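BlEst2 (Bacillus licheniformis, PDB 6WPX) probably hydrolyses ester bonds as a lipase or esterase of the alpha/beta-hydrolase class, captured here in its propeptide form, whose C-terminal domain is autoinhibitory. Local coordinates at residues A[147-151]-A[179-184]; A[185-189]-A[478-482]; A[188-192]-A[240-244]. All blocks are in the same frame, centred on the assembly; numbering follows the deposited sequence.

Helix 181-191 runs through all three contacts. Contact 1 holds its start against the loop that follows strand 138-144, contact 2 lays its middle on the C-terminal strand 479-480, and contact 3 ties its C-terminal part to the turn before strand 245-246. Contacts 1 and 2 have centres about 9 Å apart, contacts 2 and 3 about 11 Å, and contacts 1 and 3 about 12 Å. Arg188 links contacts 1 and 3: its NH2 lies 2.8 Å from His148 O, a probable hydrogen bond. The arrangement thus places the C-terminal strand and a loop of the alpha/beta domain along the same helix.

Contact 1: residues A[147-151]-A[179-184]; sequences PHHGS and LQTGFM
The type I beta turn Pro147-Gly150, in the loop between strand 138-144 and helix 152-157 of the alpha/beta-hydrolase domain, packs against the N-terminal end of helix 181-191. The two backbones are joined by Ser151 N, which donates to Leu179 O over 2.7 Å in a nearly straight bond (N-H...O 169°). Gly150 makes the close approach possible: its CA is 4.1 Å from Thr181 CA, where a CB would clash, and at its backbone angles a CB would also be pressed against the preceding carbonyl O. Thr181 turns CG2 toward the carbonyls of His149 and Gly150, while its hydroxyl binds Asp155. One helical turn on, Met184 runs back along the beta turn from Gly150 to His148. Its CB and CG lie along Gly150, and the chain, folded back at chi2 (-55°) and chi3 (-59°), brings CE to 3.2 Å from His148 O. Leu179 adds an apolar touch, its CD2 branch meeting the Pro147 ring at CG. Ser151 OG looks the other way and caps helix 152-157 at Ala154 N. A water bridges the two segments, donating to His149 O at 2.6 Å and to Thr181 O at 2.7 Å.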
ATOM      1  N   PRO A 147      -3.866   4.808   3.736  1.00 13.45           N
ATOM      2  CA  PRO A 147      -4.245   3.389   3.825  1.00 14.47           C
ATOM      3  C   PRO A 147      -4.770   3.035   5.224  1.00 18.89           C
ATOM      4  O   PRO A 147      -4.106   2.319   5.979  1.00 18.42           O
ATOM      5  CB  PRO A 147      -2.951   2.650   3.474  1.00 15.02           C
ATOM      6  CG  PRO A 147      -1.844   3.584   3.930  1.00 17.37           C
ATOM      7  CD  PRO A 147      -2.401   4.994   3.837  1.00 13.88           C
ATOM      8  N   HIS A 148      -5.991   3.512   5.562  1.00 15.48           N
ATOM      9  CA  HIS A 148      -6.615   3.199   6.860  1.00 15.58           C
ATOM     10  C   HIS A 148      -6.779   1.676   7.066  1.00 19.78           C
ATOM     11  O   HIS A 148      -6.804   1.234   8.208  1.00 19.93           O
ATOM     12  CB  HIS A 148      -7.978   3.884   6.997  1.00 15.43           C
ATOM     13  CG  HIS A 148      -7.882   5.379   7.077  1.00 17.22           C
ATOM     14  ND1 HIS A 148      -7.346   6.012   8.186  1.00 17.94           N
ATOM     15  CD2 HIS A 148      -8.257   6.312   6.172  1.00 17.66           C
ATOM     16  CE1 HIS A 148      -7.457   7.305   7.942  1.00 17.80           C
ATOM     17  NE2 HIS A 148      -8.000   7.533   6.734  1.00 17.46           N
ATOM     18  N   HIS A 149      -6.900   0.888   5.968  1.00 14.15           N
ATOM     19  CA  HIS A 149      -7.040  -0.572   6.077  1.00 15.75           C
ATOM     20  C   HIS A 149      -5.744  -1.292   5.661  1.00 19.06           C
ATOM     21  O   HIS A 149      -5.739  -2.492   5.464  1.00 18.71           O
ATOM     22  CB  HIS A 149      -8.281  -1.106   5.311  1.00 16.30           C
ATOM     23  CG  HIS A 149      -9.574  -0.503   5.788  1.00 20.12           C
ATOM     24  ND1 HIS A 149     -10.364  -1.132   6.724  1.00 22.61           N
ATOM     25  CD2 HIS A 149     -10.122   0.693   5.492  1.00 21.46           C
ATOM     26  CE1 HIS A 149     -11.393  -0.331   6.933  1.00 22.69           C
ATOM     27  NE2 HIS A 149     -11.289   0.783   6.226  1.00 22.46           N
ATOM     28  N   GLY A 150      -4.662  -0.545   5.541  1.00 15.32           N
ATOM     29  CA  GLY A 150      -3.384  -1.116   5.171  1.00 14.00           C
ATOM     30  C   GLY A 150      -3.058  -1.077   3.696  1.00 18.55           C
ATOM     31  O   GLY A 150      -3.900  -0.769   2.846  1.00 17.83           O
ATOM     32  N   SER A 151      -1.820  -1.418   3.402  1.00 15.91           N
ATOM     33  CA  SER A 151      -1.274  -1.434   2.068  1.00 15.22           C
ATOM     34  C   SER A 151      -0.927  -2.864   1.635  1.00 18.06           C
ATOM     35  O   SER A 151      -0.123  -3.530   2.304  1.00 16.07           O
ATOM     36  CB  SER A 151      -0.027  -0.558   2.028  1.00 15.66           C
ATOM     37  OG  SER A 151       0.653  -0.799   0.810  1.00 16.28           O
ATOM     38  N   LEU A 179       2.062  -0.679   8.161  1.00 17.96           N
ATOM     39  CA  LEU A 179       1.156  -0.537   7.019  1.00 17.47           C
ATOM     40  C   LEU A 179       0.616  -1.872   6.476  1.00 18.54           C
ATOM     41  O   LEU A 179      -0.275  -1.856   5.624  1.00 17.60           O
ATOM     42  CB  LEU A 179       1.813   0.285   5.900  1.00 16.74           C
ATOM     43  CG  LEU A 179       2.091   1.768   6.243  1.00 20.73           C
ATOM     44  CD1 LEU A 179       2.868   2.421   5.139  1.00 19.11           C
ATOM     45  CD2 LEU A 179       0.795   2.523   6.486  1.00 24.17           C
ATOM     46  N   GLN A 180       1.135  -3.018   6.961  1.00 13.80           N
ATOM     47  CA  GLN A 180       0.618  -4.331   6.535  1.00 13.23           C
ATOM     48  C   GLN A 180      -0.880  -4.398   6.865  1.00 17.68           C
ATOM     49  O   GLN A 180      -1.310  -3.860   7.893  1.00 17.50           O
ATOM     50  CB  GLN A 180       1.350  -5.471   7.245  1.00 13.81           C
ATOM     51  CG  GLN A 180       2.792  -5.591   6.793  1.00 18.36           C
ATOM     52  CD  GLN A 180       3.555  -6.571   7.629  1.00 24.61           C
ATOM     53  OE1 GLN A 180       3.708  -7.753   7.277  1.00 19.82           O
ATOM     54  NE2 GLN A 180       4.083  -6.095   8.753  1.00 13.87           N
ATOM     55  N   THR A 181      -1.672  -5.016   5.986  1.00 15.15           N
ATOM     56  CA  THR A 181      -3.133  -5.060   6.160  1.00 16.08           C
ATOM     57  C   THR A 181      -3.548  -5.822   7.416  1.00 23.37           C
ATOM     58  O   THR A 181      -4.564  -5.488   8.019  1.00 22.91           O
ATOM     59  CB  THR A 181      -3.847  -5.579   4.907  1.00 15.52           C
ATOM     60  OG1 THR A 181      -3.388  -6.894   4.624  1.00 19.29           O
ATOM     61  CG2 THR A 181      -3.649  -4.684   3.710  1.00 14.59           C
ATOM     62  N   GLY A 182      -2.771  -6.831   7.802  1.00 22.35           N
ATOM     63  CA  GLY A 182      -3.064  -7.590   9.015  1.00 23.85           C
ATOM     64  C   GLY A 182      -2.909  -6.705  10.238  1.00 25.36           C
ATOM     65  O   GLY A 182      -3.755  -6.719  11.130  1.00 25.18           O
ATOM     66  N   PHE A 183      -1.809  -5.926  10.277  1.00 21.08           N
ATOM     67  CA  PHE A 183      -1.491  -4.988  11.367  1.00 21.16           C
ATOM     68  C   PHE A 183      -2.544  -3.877  11.391  1.00 23.10           C
ATOM     69  O   PHE A 183      -3.036  -3.525  12.458  1.00 22.29           O
ATOM     70  CB  PHE A 183      -0.104  -4.358  11.121  1.00 23.00           C
ATOM     71  CG  PHE A 183       0.489  -3.653  12.314  1.00 26.11           C
ATOM     72  CD1 PHE A 183       0.152  -2.335  12.604  1.00 28.50           C
ATOM     73  CD2 PHE A 183       1.379  -4.311  13.165  1.00 29.89           C
ATOM     74  CE1 PHE A 183       0.708  -1.680  13.710  1.00 29.98           C
ATOM     75  CE2 PHE A 183       1.944  -3.649  14.262  1.00 32.85           C
ATOM     76  CZ  PHE A 183       1.614  -2.329  14.515  1.00 29.95           C
ATOM     77  N   MET A 184      -2.899  -3.336  10.215  1.00 15.99           N
ATOM     78  CA  MET A 184      -3.914  -2.295  10.157  1.00 16.38           C
ATOM     79  C   MET A 184      -5.290  -2.815  10.520  1.00 22.12           C
ATOM     80  O   MET A 184      -6.052  -2.059  11.099  1.00 22.40           O
ATOM     81  CB  MET A 184      -3.902  -1.558   8.810  1.00 16.73           C
ATOM     82  CG  MET A 184      -2.698  -0.614   8.657  1.00 17.81           C
ATOM     83  SD  MET A 184      -2.515   0.597   9.985  1.00 21.00           S
ATOM     84  CE  MET A 184      -4.075   1.471   9.885  1.00 16.64           C
TER
HETATM   85  O   HOH W   1      -6.680  -3.895   7.419  1.00 30.12           O

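Contact 2: residues A[185-189]-A[478-482]; sequences KSFRD and EKFEN
The Phe480 ring lies with one face against the backbone of helix 181-191, where Ser186 CA sits 3.6 Å above the ring plane, displaced toward the rim. This is a CH-pi contact over the face, with Ser186 CA 4.0 Å from the ring centroid. Ser186 CB continues the cover over CG and CD1 of the ring. Asp189, one helical turn on, approaches obliquely, its CB 3.6 Å from Phe480 CE2 and its carboxylate plane inclined 55° to the ring. Phe480 also touches Tyr472 of strand 462-473, the strand with which it shares backbone hydrogen bonds.

Lys185 passes the root of this ring, crossing the Phe480 side chain at about a right angle. With CG anti to the backbone N (chi1 -180°), the chain lies against Phe480 CB, CG to CB 3.8 Å, and bends at chi2 and chi4 to carry NZ to Glu481 O. That hydrogen bond is 2.9 Å long, and the ammonium stands above the carbonyl plane, 48° out of it. With alanine in place of this lysine, Glu481 O is likely to lose this donor and a gap to open beside Phe480 CB. The Glu481 carboxylate is held elsewhere, in a salt bridge to Arg469.

Helix 181-191 is thereby fastened to the edge strand 479-480 of the C-terminal five-stranded antiparallel sheet. The contact is consistent with a place in the interface between the alpha/beta-hydrolase domain and the C-terminal domain, which has autoinhibitory effects in this enzyme.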
ATOM      1  N   LYS A 185      -5.598  -4.115  10.265  1.00 20.50           N
ATOM      2  CA  LYS A 185      -6.901  -4.682  10.661  1.00 21.41           C
ATOM      3  C   LYS A 185      -7.038  -4.640  12.188  1.00 25.68           C
ATOM      4  O   LYS A 185      -8.084  -4.259  12.708  1.00 26.67           O
ATOM      5  CB  LYS A 185      -7.082  -6.114  10.119  1.00 24.03           C
ATOM      6  CG  LYS A 185      -8.424  -6.777  10.481  1.00 32.00           C
ATOM      7  CD  LYS A 185      -9.549  -6.372   9.552  1.00 40.80           C
ATOM      8  CE  LYS A 185     -10.887  -6.967   9.928  1.00 48.19           C
ATOM      9  NZ  LYS A 185     -11.047  -8.349   9.415  1.00 48.51           N
ATOM     10  N   SER A 186      -5.951  -4.990  12.888  1.00 24.17           N
ATOM     11  CA  SER A 186      -5.861  -4.954  14.344  1.00 25.82           C
ATOM     12  C   SER A 186      -5.935  -3.481  14.819  1.00 28.83           C
ATOM     13  O   SER A 186      -6.697  -3.189  15.733  1.00 29.27           O
ATOM     14  CB  SER A 186      -4.564  -5.606  14.789  1.00 28.39           C
ATOM     15  OG  SER A 186      -4.338  -5.468  16.179  1.00 31.49           O
ATOM     16  N   PHE A 187      -5.189  -2.545  14.170  1.00 24.14           N
ATOM     17  CA  PHE A 187      -5.245  -1.116  14.518  1.00 24.95           C
ATOM     18  C   PHE A 187      -6.688  -0.620  14.379  1.00 28.14           C
ATOM     19  O   PHE A 187      -7.176   0.040  15.284  1.00 28.21           O
ATOM     20  CB  PHE A 187      -4.289  -0.261  13.655  1.00 25.20           C
ATOM     21  CG  PHE A 187      -4.335   1.217  14.000  1.00 26.21           C
ATOM     22  CD1 PHE A 187      -3.625   1.722  15.089  1.00 29.20           C
ATOM     23  CD2 PHE A 187      -5.128   2.097  13.263  1.00 25.76           C
ATOM     24  CE1 PHE A 187      -3.707   3.083  15.431  1.00 29.00           C
ATOM     25  CE2 PHE A 187      -5.215   3.447  13.611  1.00 27.84           C
ATOM     26  CZ  PHE A 187      -4.491   3.938  14.675  1.00 26.70           C
ATOM     27  N   ARG A 188      -7.386  -0.991  13.282  1.00 24.15           N
ATOM     28  CA  ARG A 188      -8.798  -0.644  13.054  1.00 23.89           C
ATOM     29  C   ARG A 188      -9.658  -1.149  14.218  1.00 30.21           C
ATOM     30  O   ARG A 188     -10.459  -0.392  14.771  1.00 29.91           O
ATOM     31  CB  ARG A 188      -9.313  -1.245  11.723  1.00 19.91           C
ATOM     32  CG  ARG A 188      -8.737  -0.589  10.465  1.00 18.69           C
ATOM     33  CD  ARG A 188      -9.598   0.548   9.897  1.00 21.32           C
ATOM     34  NE  ARG A 188      -9.783   1.602  10.891  1.00 21.24           N
ATOM     35  CZ  ARG A 188      -8.883   2.531  11.180  1.00 23.95           C
ATOM     36  NH1 ARG A 188      -9.100   3.382  12.166  1.00 17.72           N
ATOM     37  NH2 ARG A 188      -7.767   2.633  10.467  1.00 20.62           N
ATOM     38  N   ASP A 189      -9.447  -2.412  14.625  1.00 29.48           N
ATOM     39  CA  ASP A 189     -10.186  -3.027  15.724  1.00 31.22           C
ATOM     40  C   ASP A 189     -10.046  -2.265  17.065  1.00 36.25           C
ATOM     41  O   ASP A 189     -11.032  -2.127  17.783  1.00 35.30           O
ATOM     42  CB  ASP A 189      -9.789  -4.496  15.878  1.00 34.13           C
ATOM     43  CG  ASP A 189     -10.572  -5.209  16.970  1.00 41.83           C
ATOM     44  OD1 ASP A 189     -11.730  -5.599  16.711  1.00 43.09           O
ATOM     45  OD2 ASP A 189     -10.050  -5.315  18.102  1.00 45.72           O
ATOM     46  N   GLU A 478      -6.199 -13.955  18.881  1.00 51.72           N
ATOM     47  CA  GLU A 478      -7.173 -13.419  17.922  1.00 49.24           C
ATOM     48  C   GLU A 478      -6.430 -13.085  16.630  1.00 47.61           C
ATOM     49  O   GLU A 478      -5.389 -12.429  16.681  1.00 44.15           O
ATOM     50  CB  GLU A 478      -7.837 -12.143  18.454  1.00 50.99           C
ATOM     51  CG  GLU A 478      -8.782 -12.340  19.626  1.00 68.22           C
ATOM     52  CD  GLU A 478      -9.273 -11.036  20.227  1.00 87.83           C
ATOM     53  OE1 GLU A 478      -9.874 -10.227  19.485  1.00 77.46           O
ATOM     54  OE2 GLU A 478      -9.057 -10.820  21.441  1.00 83.67           O
ATOM     55  N   LYS A 479      -6.972 -13.546  15.481  1.00 42.80           N
ATOM     56  CA  LYS A 479      -6.414 -13.357  14.138  1.00 40.24           C
ATOM     57  C   LYS A 479      -7.078 -12.157  13.441  1.00 40.59           C
ATOM     58  O   LYS A 479      -8.308 -12.045  13.424  1.00 39.57           O
ATOM     59  CB  LYS A 479      -6.608 -14.621  13.271  1.00 42.94           C
ATOM     60  CG  LYS A 479      -6.277 -15.942  13.959  1.00 59.54           C
ATOM     61  CD  LYS A 479      -6.964 -17.135  13.262  1.00 70.66           C
ATOM     62  CE  LYS A 479      -5.952 -17.973  12.565  1.00 81.22           C
ATOM     63  NZ  LYS A 479      -6.529 -19.267  12.121  1.00 91.68           N
ATOM     64  N   PHE A 480      -6.245 -11.301  12.826  1.00 33.34           N
ATOM     65  CA  PHE A 480      -6.652 -10.109  12.094  1.00 30.52           C
ATOM     66  C   PHE A 480      -6.146 -10.196  10.672  1.00 30.63           C
ATOM     67  O   PHE A 480      -4.930 -10.249  10.421  1.00 27.72           O
ATOM     68  CB  PHE A 480      -6.173  -8.825  12.798  1.00 31.88           C
ATOM     69  CG  PHE A 480      -6.714  -8.681  14.192  1.00 34.87           C
ATOM     70  CD1 PHE A 480      -6.061  -9.259  15.269  1.00 39.71           C
ATOM     71  CD2 PHE A 480      -7.894  -7.982  14.430  1.00 36.49           C
ATOM     72  CE1 PHE A 480      -6.582  -9.142  16.563  1.00 42.14           C
ATOM     73  CE2 PHE A 480      -8.404  -7.861  15.722  1.00 40.65           C
ATOM     74  CZ  PHE A 480      -7.741  -8.430  16.780  1.00 40.29           C
ATOM     75  N   GLU A 481      -7.096 -10.306   9.747  1.00 27.71           N
ATOM     76  CA  GLU A 481      -6.837 -10.428   8.322  1.00 27.89           C
ATOM     77  C   GLU A 481      -7.944  -9.731   7.594  1.00 32.75           C
ATOM     78  O   GLU A 481      -9.125  -9.962   7.886  1.00 33.71           O
ATOM     79  CB  GLU A 481      -6.765 -11.898   7.892  1.00 29.55           C
ATOM     80  CG  GLU A 481      -6.241 -12.082   6.479  1.00 30.89           C
ATOM     81  CD  GLU A 481      -6.150 -13.525   6.022  1.00 41.39           C
ATOM     82  OE1 GLU A 481      -6.504 -14.424   6.817  1.00 35.05           O
ATOM     83  OE2 GLU A 481      -5.740 -13.760   4.865  1.00 27.31           O
ATOM     84  N   ASN A 482      -7.561  -8.886   6.642  1.00 27.65           N
ATOM     85  CA  ASN A 482      -8.514  -8.112   5.854  1.00 58.85           C
ATOM     86  C   ASN A 482      -9.039  -8.915   4.665  1.00 85.89           C
ATOM     87  O   ASN A 482      -8.273  -9.617   4.011  1.00 53.14           O
ATOM     88  CB  ASN A 482      -7.874  -6.805   5.398  1.00 58.72           C
ATOM     89  CG  ASN A 482      -8.850  -5.714   5.050  1.00 79.63           C
ATOM     90  OD1 ASN A 482     -10.053  -5.774   5.344  1.00 75.21           O
ATOM     91  ND2 ASN A 482      -8.337  -4.667   4.436  1.00 69.12           N
TER

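Contact 3: residues A[188-192]-A[240-244]; sequences RDQTD and RLPYA
Toward the C-terminal part of helix 181-191, Arg188 O accepts from both Thr191 N and Asp192 N; this stretch faces the type I beta turn Leu241-Ala244, and the two backbones stay well apart, 8.2 Å between Asp192 CA and Pro242 CA. Side chains therefore bridge an alpha/beta-hydrolase helix and the loop leading to strand 245-246, the edge strand of the domain's central sheet.

The contact is built on a side-on salt bridge within the helix segment. Arg188 grips the Asp192 carboxylate with two nitrogens, NE to OD2 at 2.9 Å and NH1 to OD1 at 2.8 Å, both on the syn sides of the oxygens and almost in the guanidinium plane. The arginine chain, bent at chi2 (-93°) and chi3 (59°), curls back to reach a residue one helical turn later. Leu241 lies over one face of the guanidinium: its CD2 methyl sits above the centre, 3.5 Å from Arg188 CZ. The charged group is thus fixed in rotation by the carboxylate at its edge and covered by a methyl on one face. NH1 also binds Gln126 OE1 and NH2 the carbonyl of His148, so the group has polar partners on three residues.

Pro242 brings CG to 4.0 Å from Asp192 OD2, a looser touch. Tyr243 arrives with its ring edge toward the carboxylate, the two planes 76° apart. The Tyr243 hydroxyl, which also accepts from Gln126 NE2, donates to Asp192 OD1 at 2.7 Å from above the carboxylate plane, on the face opposite to the one from which Arg188 NH1 reaches the same oxygen.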
ATOM      1  N   ARG A 188      -7.386  -0.991  13.282  1.00 24.15           N
ATOM      2  CA  ARG A 188      -8.798  -0.644  13.054  1.00 23.89           C
ATOM      3  C   ARG A 188      -9.658  -1.149  14.218  1.00 30.21           C
ATOM      4  O   ARG A 188     -10.459  -0.392  14.771  1.00 29.91           O
ATOM      5  CB  ARG A 188      -9.313  -1.245  11.723  1.00 19.91           C
ATOM      6  CG  ARG A 188      -8.737  -0.589  10.465  1.00 18.69           C
ATOM      7  CD  ARG A 188      -9.598   0.548   9.897  1.00 21.32           C
ATOM      8  NE  ARG A 188      -9.783   1.602  10.891  1.00 21.24           N
ATOM      9  CZ  ARG A 188      -8.883   2.531  11.180  1.00 23.95           C
ATOM     10  NH1 ARG A 188      -9.100   3.382  12.166  1.00 17.72           N
ATOM     11  NH2 ARG A 188      -7.767   2.633  10.467  1.00 20.62           N
ATOM     12  N   ASP A 189      -9.447  -2.412  14.625  1.00 29.48           N
ATOM     13  CA  ASP A 189     -10.186  -3.027  15.724  1.00 31.22           C
ATOM     14  C   ASP A 189     -10.046  -2.265  17.065  1.00 36.25           C
ATOM     15  O   ASP A 189     -11.032  -2.127  17.783  1.00 35.30           O
ATOM     16  CB  ASP A 189      -9.789  -4.496  15.878  1.00 34.13           C
ATOM     17  CG  ASP A 189     -10.572  -5.209  16.970  1.00 41.83           C
ATOM     18  OD1 ASP A 189     -11.730  -5.599  16.711  1.00 43.09           O
ATOM     19  OD2 ASP A 189     -10.050  -5.315  18.102  1.00 45.72           O
ATOM     20  N   GLN A 190      -8.829  -1.777  17.383  1.00 34.14           N
ATOM     21  CA  GLN A 190      -8.482  -1.032  18.605  1.00 34.99           C
ATOM     22  C   GLN A 190      -8.857   0.444  18.553  1.00 37.08           C
ATOM     23  O   GLN A 190      -8.792   1.130  19.572  1.00 38.70           O
ATOM     24  CB  GLN A 190      -6.959  -1.086  18.815  1.00 36.62           C
ATOM     25  CG  GLN A 190      -6.355  -2.472  19.077  1.00 50.41           C
ATOM     26  CD  GLN A 190      -4.907  -2.312  19.464  1.00 76.32           C
ATOM     27  OE1 GLN A 190      -4.092  -1.750  18.715  1.00 72.79           O
ATOM     28  NE2 GLN A 190      -4.569  -2.733  20.677  1.00 71.25           N
ATOM     29  N   THR A 191      -9.167   0.957  17.363  1.00 30.91           N
ATOM     30  CA  THR A 191      -9.416   2.377  17.156  1.00 28.26           C
ATOM     31  C   THR A 191     -10.884   2.741  16.915  1.00 31.97           C
ATOM     32  O   THR A 191     -11.381   3.704  17.496  1.00 30.69           O
ATOM     33  CB  THR A 191      -8.503   2.855  15.993  1.00 31.39           C
ATOM     34  OG1 THR A 191      -7.151   2.513  16.300  1.00 29.35           O
ATOM     35  CG2 THR A 191      -8.592   4.356  15.712  1.00 25.15           C
ATOM     36  N   ASP A 192     -11.552   2.009  16.027  1.00 29.13           N
ATOM     37  CA  ASP A 192     -12.880   2.344  15.530  1.00 29.12           C
ATOM     38  C   ASP A 192     -14.001   2.347  16.574  1.00 36.97           C
ATOM     39  O   ASP A 192     -14.965   3.086  16.382  1.00 37.06           O
ATOM     40  CB  ASP A 192     -13.233   1.470  14.319  1.00 30.01           C
ATOM     41  CG  ASP A 192     -12.345   1.762  13.107  1.00 31.98           C
ATOM     42  OD1 ASP A 192     -11.660   2.820  13.107  1.00 30.45           O
ATOM     43  OD2 ASP A 192     -12.317   0.931  12.183  1.00 33.80           O
ATOM     44  N   ARG A 240     -10.592   4.336   3.126  1.00 13.23           N
ATOM     45  CA  ARG A 240     -11.825   4.765   3.808  1.00 13.80           C
ATOM     46  C   ARG A 240     -11.887   4.405   5.281  1.00 19.99           C
ATOM     47  O   ARG A 240     -11.154   3.514   5.729  1.00 16.81           O
ATOM     48  CB  ARG A 240     -13.070   4.158   3.100  1.00 14.59           C
ATOM     49  CG  ARG A 240     -13.132   4.380   1.602  1.00 17.01           C
ATOM     50  CD  ARG A 240     -12.830   5.831   1.234  1.00 12.94           C
ATOM     51  NE  ARG A 240     -13.117   6.087  -0.166  1.00 17.66           N
ATOM     52  CZ  ARG A 240     -13.214   7.292  -0.702  1.00 23.96           C
ATOM     53  NH1 ARG A 240     -13.044   8.379   0.047  1.00  9.42           N
ATOM     54  NH2 ARG A 240     -13.471   7.426  -1.989  1.00 11.68           N
ATOM     55  N   LEU A 241     -12.778   5.102   6.021  1.00 16.64           N
ATOM     56  CA  LEU A 241     -13.110   4.840   7.413  1.00 19.08           C
ATOM     57  C   LEU A 241     -14.638   4.644   7.493  1.00 26.22           C
ATOM     58  O   LEU A 241     -15.384   5.374   6.818  1.00 24.35           O
ATOM     59  CB  LEU A 241     -12.653   5.957   8.366  1.00 19.21           C
ATOM     60  CG  LEU A 241     -11.142   6.117   8.570  1.00 22.84           C
ATOM     61  CD1 LEU A 241     -10.844   7.436   9.281  1.00 22.77           C
ATOM     62  CD2 LEU A 241     -10.578   4.958   9.380  1.00 25.01           C
ATOM     63  N   PRO A 242     -15.124   3.660   8.286  1.00 25.23           N
ATOM     64  CA  PRO A 242     -16.575   3.369   8.294  1.00 26.77           C
ATOM     65  C   PRO A 242     -17.509   4.489   8.756  1.00 31.74           C
ATOM     66  O   PRO A 242     -18.636   4.562   8.276  1.00 34.55           O
ATOM     67  CB  PRO A 242     -16.698   2.131   9.205  1.00 29.79           C
ATOM     68  CG  PRO A 242     -15.441   2.085   9.986  1.00 33.73           C
ATOM     69  CD  PRO A 242     -14.374   2.709   9.128  1.00 26.93           C
ATOM     70  N   TYR A 243     -17.044   5.366   9.640  1.00 25.68           N
ATOM     71  CA  TYR A 243     -17.837   6.463  10.217  1.00 26.61           C
ATOM     72  C   TYR A 243     -17.468   7.798   9.574  1.00 30.64           C
ATOM     73  O   TYR A 243     -17.937   8.836  10.029  1.00 32.66           O
ATOM     74  CB  TYR A 243     -17.537   6.553  11.727  1.00 28.01           C
ATOM     75  CG  TYR A 243     -16.077   6.272  12.023  1.00 28.95           C
ATOM     76  CD1 TYR A 243     -15.106   7.260  11.857  1.00 29.81           C
ATOM     77  CD2 TYR A 243     -15.656   5.001  12.405  1.00 30.26           C
ATOM     78  CE1 TYR A 243     -13.757   6.987  12.058  1.00 29.55           C
ATOM     79  CE2 TYR A 243     -14.311   4.718  12.611  1.00 30.37           C
ATOM     80  CZ  TYR A 243     -13.367   5.714  12.427  1.00 32.82           C
ATOM     81  OH  TYR A 243     -12.049   5.463  12.652  1.00 27.63           O
ATOM     82  N   ALA A 244     -16.566   7.790   8.582  1.00 23.32           N
ATOM     83  CA  ALA A 244     -16.139   9.046   7.976  1.00 21.47           C
ATOM     84  C   ALA A 244     -17.049   9.481   6.835  1.00 24.97           C
ATOM     85  O   ALA A 244     -17.832   8.681   6.306  1.00 24.88           O
ATOM     86  CB  ALA A 244     -14.716   8.899   7.447  1.00 20.70           C
TER